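Local structure of HP0420 homologue (Helicobacter felis, 3LW3) at residues 14-19 against 31-36; 113-116 against 121-124; 63-68 against 77-82. The protein is of unknown function, but its hotdog fold and dimeric assembly are consistent with a thioesterase- or dehydratase-like role on acyl thioester substrates. One frame throughout, in Å; residues are numbered along the deposited sequence.

Contact 1: 14-19 against 31-36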
ATOM      1  N   GLU B  14     -20.060   1.461 -11.387  1.00 30.91           N
ATOM      2  CA  GLU B  14     -21.119   0.483 -11.552  1.00 34.00           C
ATOM      3  C   GLU B  14     -20.584  -0.928 -11.888  1.00 33.09           C
ATOM      4  O   GLU B  14     -21.024  -1.898 -11.271  1.00 33.36           O
ATOM      5  CB  GLU B  14     -22.162   0.955 -12.590  1.00 36.41           C
ATOM      6  CG  GLU B  14     -23.485   0.160 -12.598  1.00 37.60           C
ATOM      7  CD  GLU B  14     -24.381   0.513 -11.433  1.00 39.68           C
ATOM      8  OE1 GLU B  14     -24.517   1.723 -11.139  1.00 41.08           O
ATOM      9  OE2 GLU B  14     -24.954  -0.408 -10.813  1.00 40.86           O
ATOM     10  N   GLY B  15     -19.645  -1.062 -12.835  1.00 30.71           N
ATOM     11  CA  GLY B  15     -19.162  -2.397 -13.203  1.00 28.96           C
ATOM     12  C   GLY B  15     -17.928  -2.872 -12.415  1.00 27.54           C
ATOM     13  O   GLY B  15     -17.290  -3.905 -12.723  1.00 24.78           O
ATOM     14  N   LEU B  16     -17.588  -2.121 -11.375  1.00 26.03           N
ATOM     15  CA  LEU B  16     -16.376  -2.443 -10.608  1.00 25.48           C
ATOM     16  C   LEU B  16     -16.742  -3.468  -9.529  1.00 26.39           C
ATOM     17  O   LEU B  16     -17.597  -3.202  -8.662  1.00 27.17           O
ATOM     18  CB  LEU B  16     -15.797  -1.182 -10.006  1.00 25.61           C
ATOM     19  CG  LEU B  16     -14.493  -1.429  -9.268  1.00 23.34           C
ATOM     20  CD1 LEU B  16     -13.429  -1.679 -10.295  1.00 23.56           C
ATOM     21  CD2 LEU B  16     -14.174  -0.223  -8.415  1.00 25.20           C
ATOM     22  N   LEU B  17     -16.127  -4.642  -9.609  1.00 23.97           N
ATOM     23  CA  LEU B  17     -16.421  -5.772  -8.731  1.00 23.51           C
ATOM     24  C   LEU B  17     -15.527  -5.868  -7.511  1.00 25.85           C
ATOM     25  O   LEU B  17     -15.865  -6.569  -6.551  1.00 27.79           O
ATOM     26  CB  LEU B  17     -16.292  -7.082  -9.522  1.00 25.77           C
ATOM     27  CG  LEU B  17     -17.130  -7.200 -10.807  1.00 24.85           C
ATOM     28  CD1 LEU B  17     -17.185  -8.662 -11.249  1.00 26.46           C
ATOM     29  CD2 LEU B  17     -18.509  -6.613 -10.583  1.00 26.97           C
ATOM     30  N   VAL B  18     -14.374  -5.199  -7.538  1.00 22.15           N
ATOM     31  CA  VAL B  18     -13.372  -5.359  -6.494  1.00 23.95           C
ATOM     32  C   VAL B  18     -13.390  -4.185  -5.499  1.00 23.01           C
ATOM     33  O   VAL B  18     -13.795  -3.081  -5.825  1.00 24.22           O
ATOM     34  CB  VAL B  18     -11.972  -5.575  -7.155  1.00 23.24           C
ATOM     35  CG1 VAL B  18     -11.515  -4.290  -7.808  1.00 24.07           C
ATOM     36  CG2 VAL B  18     -10.969  -6.168  -6.166  1.00 25.70           C
ATOM     37  N   CYS B  19     -12.934  -4.440  -4.278  1.00 24.31           N
ATOM     38  CA  CYS B  19     -12.858  -3.422  -3.233  1.00 25.66           C
ATOM     39  C   CYS B  19     -14.140  -2.611  -3.063  1.00 23.74           C
ATOM     40  O   CYS B  19     -14.139  -1.388  -3.050  1.00 22.92           O
ATOM     41  CB  CYS B  19     -11.643  -2.510  -3.420  1.00 24.52           C
ATOM     42  SG  CYS B  19     -10.034  -3.371  -3.010  1.00 27.08           S
ATOM     43  N   ILE B  31     -10.294   6.305 -12.572  1.00 17.85           N
ATOM     44  CA  ILE B  31     -10.402   7.009 -13.847  1.00 17.90           C
ATOM     45  C   ILE B  31     -10.952   6.104 -14.959  1.00 20.05           C
ATOM     46  O   ILE B  31     -11.863   6.513 -15.713  1.00 19.54           O
ATOM     47  CB  ILE B  31      -9.083   7.597 -14.282  1.00 19.04           C
ATOM     48  CG1 ILE B  31      -8.459   8.472 -13.194  1.00 18.54           C
ATOM     49  CG2 ILE B  31      -9.267   8.317 -15.609  1.00 21.40           C
ATOM     50  CD1 ILE B  31      -9.332   9.630 -12.822  1.00 22.45           C
ATOM     51  N   SER B  32     -10.446   4.878 -15.073  1.00 17.13           N
ATOM     52  CA  SER B  32     -10.973   3.954 -16.067  1.00 18.62           C
ATOM     53  C   SER B  32     -10.534   2.539 -15.700  1.00 17.69           C
ATOM     54  O   SER B  32      -9.600   2.344 -14.892  1.00 16.47           O
ATOM     55  CB  SER B  32     -10.378   4.281 -17.427  1.00 18.15           C
ATOM     56  OG  SER B  32      -8.966   4.288 -17.366  1.00 20.58           O
ATOM     57  N   PHE B  33     -11.194   1.563 -16.302  1.00 17.40           N
ATOM     58  CA  PHE B  33     -10.796   0.180 -16.142  1.00 17.06           C
ATOM     59  C   PHE B  33     -11.443  -0.630 -17.242  1.00 18.22           C
ATOM     60  O   PHE B  33     -12.462  -0.206 -17.825  1.00 20.34           O
ATOM     61  CB  PHE B  33     -11.161  -0.417 -14.779  1.00 17.90           C
ATOM     62  CG  PHE B  33     -12.643  -0.522 -14.531  1.00 20.53           C
ATOM     63  CD1 PHE B  33     -13.410   0.624 -14.227  1.00 20.96           C
ATOM     64  CD2 PHE B  33     -13.294  -1.757 -14.619  1.00 20.17           C
ATOM     65  CE1 PHE B  33     -14.785   0.520 -13.985  1.00 21.74           C
ATOM     66  CE2 PHE B  33     -14.655  -1.852 -14.386  1.00 21.53           C
ATOM     67  CZ  PHE B  33     -15.397  -0.725 -14.079  1.00 23.27           C
ATOM     68  N   GLY B  34     -10.866  -1.792 -17.503  1.00 16.79           N
ATOM     69  CA  GLY B  34     -11.371  -2.656 -18.546  1.00 17.57           C
ATOM     70  C   GLY B  34     -10.295  -3.145 -19.478  1.00 18.06           C
ATOM     71  O   GLY B  34      -9.159  -2.587 -19.570  1.00 17.91           O
ATOM     72  N   SER B  35     -10.603  -4.245 -20.164  1.00 17.25           N
ATOM     73  CA  SER B  35      -9.667  -4.772 -21.136  1.00 17.35           C
ATOM     74  C   SER B  35      -8.251  -5.089 -20.544  1.00 15.73           C
ATOM     75  O   SER B  35      -7.228  -4.960 -21.243  1.00 17.09           O
ATOM     76  CB  SER B  35      -9.542  -3.819 -22.349  1.00 18.42           C
ATOM     77  OG  SER B  35     -10.816  -3.605 -22.964  1.00 21.25           O
ATOM     78  N   GLY B  36      -8.212  -5.542 -19.296  1.00 15.89           N
ATOM     79  CA  GLY B  36      -6.957  -5.938 -18.662  1.00 16.32           C
ATOM     80  C   GLY B  36      -6.136  -4.747 -18.111  1.00 17.02           C
ATOM     81  O   GLY B  36      -4.961  -4.934 -17.754  1.00 16.79           O
TER
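An outermost strand of the hotdog sheet within this chain, 29-34, meets the N-terminal loop here through one aromatic ring, that of Phe-33, which is placed against Gly-15 and Leu-16. Leu-16 lays its CD1 methyl over one face of the ring, 4.2 Å from the Phe-33 centroid and only 6° off the ring normal, a well-centred CH-pi contact. In Leu-16, chi1 at -176° puts CG opposite the amide nitrogen and brings CD1 over the ring face, while CB rests 4.1 Å from Phe-33 CZ. The far end of the ring meets main chain: Phe-33 CZ lies 3.7 Å from Gly-15 C and equally near Leu-16 N, and Phe-33 CE2 is 3.7 Å from Gly-15 O. Phe-33 CB already points toward the loop; chi1 of 65° puts CG between the amide nitrogen and the carbonyl carbon. Just before it, Ile-31 and Ser-32 both face Thr-39 of strand 37-42, a classic beta bulge in the edge strand. The ring thus packs on a leucine side chain and on loop main chain, without a hydrogen bond between the segments. Asn-73 touches both Leu-16 and Phe-33, and Leu-16 also leans on Cys-70 of helix 57-72. Farther along the loop, Cys-19 forms a disulfide with Cys-50 of the second subunit.

Contact 2: 113-116 against 121-124; sequences RVEG and IKVF
Gly-116 and Phe-124 form an antiparallel hydrogen-bonded pair in which one carbonyl serves two donors. Gly-116 N gives a nearly straight bond to Phe-124 O (2.8 Å, 171° at the hydrogen), approaching from above the carbonyl plane. In return Gly-116 O accepts from Val-123 N at 2.8 Å and, with a more bent approach, from Phe-124 N at 3.3 Å, both donors lying on the same face of its plane. Two consecutive residues thus face Gly-116, which is a classic beta bulge in the hairpin of strands 109-118 and 121-132. Contacts from CA hydrogens flank the bonds: Glu-115 CA to Phe-124 O and Lys-122 CA to Gly-116 O, each 3.4 Å. Phe-124 CB lies close to the glycine main chain, 3.9 Å from Gly-116 N. With chi1 at 175°, the Phe-124 ring swings back along strand 109-118, where Gly-116 N lies at its edge, in plane, and CE2 comes 4.2 Å from Val-114 CG1. Glu-115 and Lys-122 cross one another, Lys-122 CD touching both Glu-115 CG and, at 4.1 Å, the carboxylate carbon Glu-115 CD. Their charged ends, Glu-115 OE2 and Lys-122 NZ, stay 4.4 Å apart, beyond a salt bridge; Lys-122 NZ instead pairs with Glu-125. Further out, Phe-98 of strand 96-105 meets the Phe-124 ring edge-to-face and also touches Val-114. Helix 57-72 packs against the Val-114 and Phe-124 side of the hairpin through Ala-64, with Ile-60 also on Phe-124 and Ala-68 also on Val-114.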
ATOM      1  N   ARG B 113       1.346  -5.226 -13.767  1.00 15.83           N
ATOM      2  CA  ARG B 113       2.403  -4.223 -13.711  1.00 17.68           C
ATOM      3  C   ARG B 113       1.747  -2.841 -13.578  1.00 17.12           C
ATOM      4  O   ARG B 113       0.765  -2.540 -14.258  1.00 15.48           O
ATOM      5  CB  ARG B 113       3.233  -4.315 -14.997  1.00 20.71           C
ATOM      6  CG  ARG B 113       3.985  -3.091 -15.374  1.00 23.01           C
ATOM      7  CD  ARG B 113       5.326  -3.075 -14.827  1.00 26.44           C
ATOM      8  NE  ARG B 113       5.991  -4.379 -14.880  1.00 30.03           N
ATOM      9  CZ  ARG B 113       7.106  -4.650 -15.561  1.00 34.65           C
ATOM     10  NH1 ARG B 113       7.702  -3.706 -16.309  1.00 35.98           N
ATOM     11  NH2 ARG B 113       7.631  -5.875 -15.489  1.00 34.34           N
ATOM     12  N   VAL B 114       2.284  -2.009 -12.687  1.00 16.47           N
ATOM     13  CA  VAL B 114       1.729  -0.681 -12.453  1.00 15.91           C
ATOM     14  C   VAL B 114       2.827   0.362 -12.633  1.00 17.39           C
ATOM     15  O   VAL B 114       3.944   0.193 -12.130  1.00 18.29           O
ATOM     16  CB  VAL B 114       1.070  -0.528 -11.067  1.00 14.77           C
ATOM     17  CG1 VAL B 114       0.513   0.859 -10.905  1.00 14.62           C
ATOM     18  CG2 VAL B 114      -0.077  -1.534 -10.900  1.00 16.14           C
ATOM     19  N   GLU B 115       2.555   1.403 -13.407  1.00 15.12           N
ATOM     20  CA  GLU B 115       3.501   2.521 -13.510  1.00 15.95           C
ATOM     21  C   GLU B 115       2.773   3.748 -13.035  1.00 15.44           C
ATOM     22  O   GLU B 115       1.613   3.975 -13.379  1.00 15.60           O
ATOM     23  CB  GLU B 115       3.933   2.747 -14.931  1.00 17.98           C
ATOM     24  CG  GLU B 115       4.697   1.576 -15.481  1.00 19.89           C
ATOM     25  CD  GLU B 115       5.200   1.802 -16.883  1.00 25.65           C
ATOM     26  OE1 GLU B 115       4.786   2.787 -17.552  1.00 27.93           O
ATOM     27  OE2 GLU B 115       6.013   0.968 -17.323  1.00 30.31           O
ATOM     28  N   GLY B 116       3.444   4.544 -12.217  1.00 14.83           N
ATOM     29  CA  GLY B 116       2.844   5.785 -11.761  1.00 15.78           C
ATOM     30  C   GLY B 116       3.561   6.938 -12.426  1.00 17.45           C
ATOM     31  O   GLY B 116       4.822   6.928 -12.480  1.00 16.45           O
ATOM     32  N   ILE B 121       5.904  11.633 -16.450  1.00 18.98           N
ATOM     33  CA  ILE B 121       7.232  11.176 -16.051  1.00 19.16           C
ATOM     34  C   ILE B 121       7.076  10.066 -15.034  1.00 18.40           C
ATOM     35  O   ILE B 121       6.350  10.239 -14.072  1.00 18.25           O
ATOM     36  CB  ILE B 121       8.029  12.313 -15.428  1.00 18.12           C
ATOM     37  CG1 ILE B 121       8.093  13.502 -16.408  1.00 21.24           C
ATOM     38  CG2 ILE B 121       9.399  11.804 -15.006  1.00 19.53           C
ATOM     39  CD1 ILE B 121       8.244  14.862 -15.743  1.00 21.78           C
ATOM     40  N   LYS B 122       7.719   8.925 -15.252  1.00 17.84           N
ATOM     41  CA  LYS B 122       7.524   7.778 -14.365  1.00 19.29           C
ATOM     42  C   LYS B 122       8.122   8.095 -12.996  1.00 19.00           C
ATOM     43  O   LYS B 122       9.308   8.465 -12.913  1.00 19.41           O
ATOM     44  CB  LYS B 122       8.191   6.519 -14.915  1.00 19.60           C
ATOM     45  CG  LYS B 122       7.794   5.269 -14.128  1.00 20.55           C
ATOM     46  CD  LYS B 122       8.053   4.008 -14.933  1.00 23.23           C
ATOM     47  CE  LYS B 122       9.468   3.952 -15.354  1.00 26.40           C
ATOM     48  NZ  LYS B 122       9.803   2.527 -15.796  1.00 28.90           N
ATOM     49  N   VAL B 123       7.325   7.964 -11.937  1.00 15.90           N
ATOM     50  CA  VAL B 123       7.818   8.183 -10.562  1.00 17.28           C
ATOM     51  C   VAL B 123       7.561   6.964  -9.644  1.00 17.39           C
ATOM     52  O   VAL B 123       7.952   6.948  -8.467  1.00 17.79           O
ATOM     53  CB  VAL B 123       7.190   9.418  -9.906  1.00 16.28           C
ATOM     54  CG1 VAL B 123       7.608  10.695 -10.667  1.00 17.32           C
ATOM     55  CG2 VAL B 123       5.642   9.260  -9.901  1.00 16.52           C
ATOM     56  N   PHE B 124       6.930   5.927 -10.213  1.00 16.68           N
ATOM     57  CA  PHE B 124       6.640   4.687  -9.482  1.00 17.09           C
ATOM     58  C   PHE B 124       6.590   3.544 -10.481  1.00 16.09           C
ATOM     59  O   PHE B 124       6.068   3.686 -11.596  1.00 14.91           O
ATOM     60  CB  PHE B 124       5.278   4.811  -8.777  1.00 16.99           C
ATOM     61  CG  PHE B 124       4.829   3.550  -8.096  1.00 15.16           C
ATOM     62  CD1 PHE B 124       5.190   3.302  -6.761  1.00 16.35           C
ATOM     63  CD2 PHE B 124       4.093   2.590  -8.789  1.00 14.37           C
ATOM     64  CE1 PHE B 124       4.813   2.128  -6.130  1.00 16.01           C
ATOM     65  CE2 PHE B 124       3.705   1.412  -8.155  1.00 15.92           C
ATOM     66  CZ  PHE B 124       4.042   1.197  -6.824  1.00 16.10           C
TER

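Contact 3: 63-68 against 77-82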
ATOM      1  N   ALA B  63      -2.454   3.384  -3.602  1.00 14.85           N
ATOM      2  CA  ALA B  63      -3.045   3.790  -4.889  1.00 16.23           C
ATOM      3  C   ALA B  63      -2.695   2.760  -6.001  1.00 14.43           C
ATOM      4  O   ALA B  63      -3.569   2.336  -6.778  1.00 13.84           O
ATOM      5  CB  ALA B  63      -2.556   5.175  -5.264  1.00 15.01           C
ATOM      6  N   ALA B  64      -1.420   2.343  -6.043  1.00 14.19           N
ATOM      7  CA  ALA B  64      -0.941   1.380  -7.043  1.00 15.86           C
ATOM      8  C   ALA B  64      -1.703   0.064  -6.881  1.00 13.62           C
ATOM      9  O   ALA B  64      -2.154  -0.558  -7.862  1.00 14.94           O
ATOM     10  CB  ALA B  64       0.531   1.157  -6.874  1.00 14.98           C
ATOM     11  N   SER B  65      -1.889  -0.343  -5.634  1.00 14.39           N
ATOM     12  CA  SER B  65      -2.609  -1.583  -5.276  1.00 14.86           C
ATOM     13  C   SER B  65      -4.056  -1.595  -5.807  1.00 15.26           C
ATOM     14  O   SER B  65      -4.513  -2.564  -6.417  1.00 16.00           O
ATOM     15  CB  SER B  65      -2.606  -1.795  -3.738  1.00 15.80           C
ATOM     16  OG  SER B  65      -1.301  -2.051  -3.240  1.00 17.62           O
ATOM     17  N   PHE B  66      -4.760  -0.497  -5.574  1.00 14.00           N
ATOM     18  CA  PHE B  66      -6.093  -0.318  -6.075  1.00 14.45           C
ATOM     19  C   PHE B  66      -6.102  -0.395  -7.589  1.00 15.08           C
ATOM     20  O   PHE B  66      -6.920  -1.143  -8.144  1.00 15.76           O
ATOM     21  CB  PHE B  66      -6.649   0.996  -5.560  1.00 16.44           C
ATOM     22  CG  PHE B  66      -8.047   1.302  -6.007  1.00 16.13           C
ATOM     23  CD1 PHE B  66      -9.053   0.331  -6.011  1.00 17.19           C
ATOM     24  CD2 PHE B  66      -8.385   2.605  -6.334  1.00 18.67           C
ATOM     25  CE1 PHE B  66     -10.354   0.650  -6.409  1.00 19.76           C
ATOM     26  CE2 PHE B  66      -9.664   2.951  -6.702  1.00 17.97           C
ATOM     27  CZ  PHE B  66     -10.665   1.961  -6.778  1.00 18.36           C
ATOM     28  N   ALA B  67      -5.220   0.341  -8.279  1.00 13.77           N
ATOM     29  CA  ALA B  67      -5.127   0.222  -9.775  1.00 14.28           C
ATOM     30  C   ALA B  67      -4.974  -1.264 -10.207  1.00 14.49           C
ATOM     31  O   ALA B  67      -5.681  -1.752 -11.114  1.00 14.87           O
ATOM     32  CB  ALA B  67      -3.949   1.000 -10.366  1.00 15.16           C
ATOM     33  N   ALA B  68      -4.020  -1.941  -9.563  1.00 15.13           N
ATOM     34  CA  ALA B  68      -3.721  -3.357  -9.864  1.00 15.01           C
ATOM     35  C   ALA B  68      -4.997  -4.216  -9.735  1.00 16.18           C
ATOM     36  O   ALA B  68      -5.345  -4.952 -10.647  1.00 16.14           O
ATOM     37  CB  ALA B  68      -2.627  -3.861  -8.947  1.00 15.42           C
ATOM     38  N   SER B  77     -10.739 -11.618  -5.005  1.00 26.33           N
ATOM     39  CA  SER B  77      -9.303 -11.510  -5.265  1.00 24.92           C
ATOM     40  C   SER B  77      -8.568 -10.792  -4.131  1.00 25.10           C
ATOM     41  O   SER B  77      -9.140  -9.904  -3.467  1.00 25.24           O
ATOM     42  CB  SER B  77      -9.046 -10.807  -6.603  1.00 24.35           C
ATOM     43  OG  SER B  77      -9.486  -9.445  -6.608  1.00 25.20           O
ATOM     44  N   LEU B  78      -7.308 -11.172  -3.941  1.00 22.27           N
ATOM     45  CA  LEU B  78      -6.416 -10.598  -2.934  1.00 24.53           C
ATOM     46  C   LEU B  78      -5.067 -10.345  -3.556  1.00 22.45           C
ATOM     47  O   LEU B  78      -4.539 -11.182  -4.288  1.00 21.80           O
ATOM     48  CB  LEU B  78      -6.169 -11.587  -1.783  1.00 24.68           C
ATOM     49  CG  LEU B  78      -7.315 -11.892  -0.830  1.00 28.42           C
ATOM     50  CD1 LEU B  78      -6.929 -13.025   0.131  1.00 29.61           C
ATOM     51  CD2 LEU B  78      -7.722 -10.668  -0.040  1.00 29.68           C
ATOM     52  N   ILE B  79      -4.442  -9.239  -3.171  1.00 21.82           N
ATOM     53  CA  ILE B  79      -3.021  -9.084  -3.440  1.00 19.90           C
ATOM     54  C   ILE B  79      -2.219  -9.971  -2.486  1.00 19.91           C
ATOM     55  O   ILE B  79      -2.347  -9.867  -1.257  1.00 21.11           O
ATOM     56  CB  ILE B  79      -2.568  -7.592  -3.290  1.00 19.85           C
ATOM     57  CG1 ILE B  79      -3.307  -6.704  -4.325  1.00 19.04           C
ATOM     58  CG2 ILE B  79      -1.055  -7.497  -3.363  1.00 19.61           C
ATOM     59  CD1 ILE B  79      -3.099  -5.239  -4.077  1.00 19.04           C
ATOM     60  N   SER B  80      -1.401 -10.835  -3.065  1.00 18.43           N
ATOM     61  CA  SER B  80      -0.545 -11.764  -2.301  1.00 20.92           C
ATOM     62  C   SER B  80       0.898 -11.301  -2.129  1.00 20.10           C
ATOM     63  O   SER B  80       1.580 -11.688  -1.162  1.00 19.47           O
ATOM     64  CB  SER B  80      -0.551 -13.172  -2.930  1.00 21.60           C
ATOM     65  OG  SER B  80      -0.192 -13.110  -4.298  1.00 21.61           O
ATOM     66  N   SER B  81       1.396 -10.505  -3.074  1.00 18.91           N
ATOM     67  CA  SER B  81       2.776 -10.015  -2.987  1.00 18.56           C
ATOM     68  C   SER B  81       2.990  -8.888  -3.967  1.00 19.28           C
ATOM     69  O   SER B  81       2.194  -8.685  -4.893  1.00 17.70           O
ATOM     70  CB  SER B  81       3.804 -11.122  -3.211  1.00 19.26           C
ATOM     71  OG  SER B  81       3.784 -11.553  -4.536  1.00 21.87           O
ATOM     72  N   MET B  82       4.051  -8.139  -3.740  1.00 16.40           N
ATOM     73  CA  MET B  82       4.430  -7.072  -4.648  1.00 17.05           C
ATOM     74  C   MET B  82       5.904  -6.770  -4.551  1.00 18.48           C
ATOM     75  O   MET B  82       6.536  -7.003  -3.520  1.00 18.26           O
ATOM     76  CB  MET B  82       3.642  -5.797  -4.298  1.00 18.29           C
ATOM     77  CG  MET B  82       4.054  -5.176  -2.962  1.00 16.99           C
ATOM     78  SD  MET B  82       2.961  -3.826  -2.426  1.00 20.38           S
ATOM     79  CE  MET B  82       1.414  -4.634  -2.129  1.00 20.19           C
TER
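Ser-65 of the central helix 57-72 meets Ile-79 of strand 77-86 in the tight part of this contact: the terminal methyl CD1 of Ile-79 presses on Ser-65 CB at 3.5 Å, closer than carbon atoms usually pack, and lies 3.8 Å from Ser-65 OG. Ile-79 reaches the helix end-on, its chi2 of 170° stretching the CG1 branch straight out to CD1. The nearest backbones, at Ser-65 and Ile-79, remain 7.7 Å apart between CA atoms, so side chains, chiefly the extended CG1 branch of Ile-79, bridge the gap. The looser part lies toward Met-82. Its chain bends at chi3 (66°), bringing the methyl CE to 3.9 Å from Ser-65 OG, a van der Waals approach without a hydrogen bond. The serine hydroxyl is buried, and it is satisfied within its own helix by a hydrogen bond with Val-61 O, one turn back. That leaves its CB and the flank of OG to serve as packing surface for the two strand side chains. Leu-78 and Ser-81, though partly exposed, pack on Val-54 and Asn-85 of the second subunit; Ser-80 and Ser-81 both face Glu-129 in a classic beta bulge. Strand 77-86 is outermost in its own chain, beside strand 121-132, but Ser-81 and Met-82 pair antiparallel with a strand of the second subunit, which carries the sheet across the dimer. Ser-65 also touches Phe-128 of strand 121-132 and Ala-57 of the second subunit, so this helix-to-sheet contact is itself part of the dimer interface.

The contacts sample the hotdog fold, in which one antiparallel sheet wraps a central helix. Along the chain they come in series: contact 1 closes first, then contact 3, then contact 2. Contacts 1 and 2 lie on opposite sides of the chain's centre, their own centres about 19 Å apart; the centre of contact 3 is about 13 Å from that of contact 1 and about 14 Å from that of contact 2. Contact 3 touches both, through Val-18 against Ser-77 and through Val-114 and Phe-124 against the helix at Ala-64. Strands 121-132 and 77-86, used by contacts 2 and 3, are sheet neighbours. Segments of contacts 1 and 3 also touch the second subunit, tying loop, helix and edge strand into the dimer.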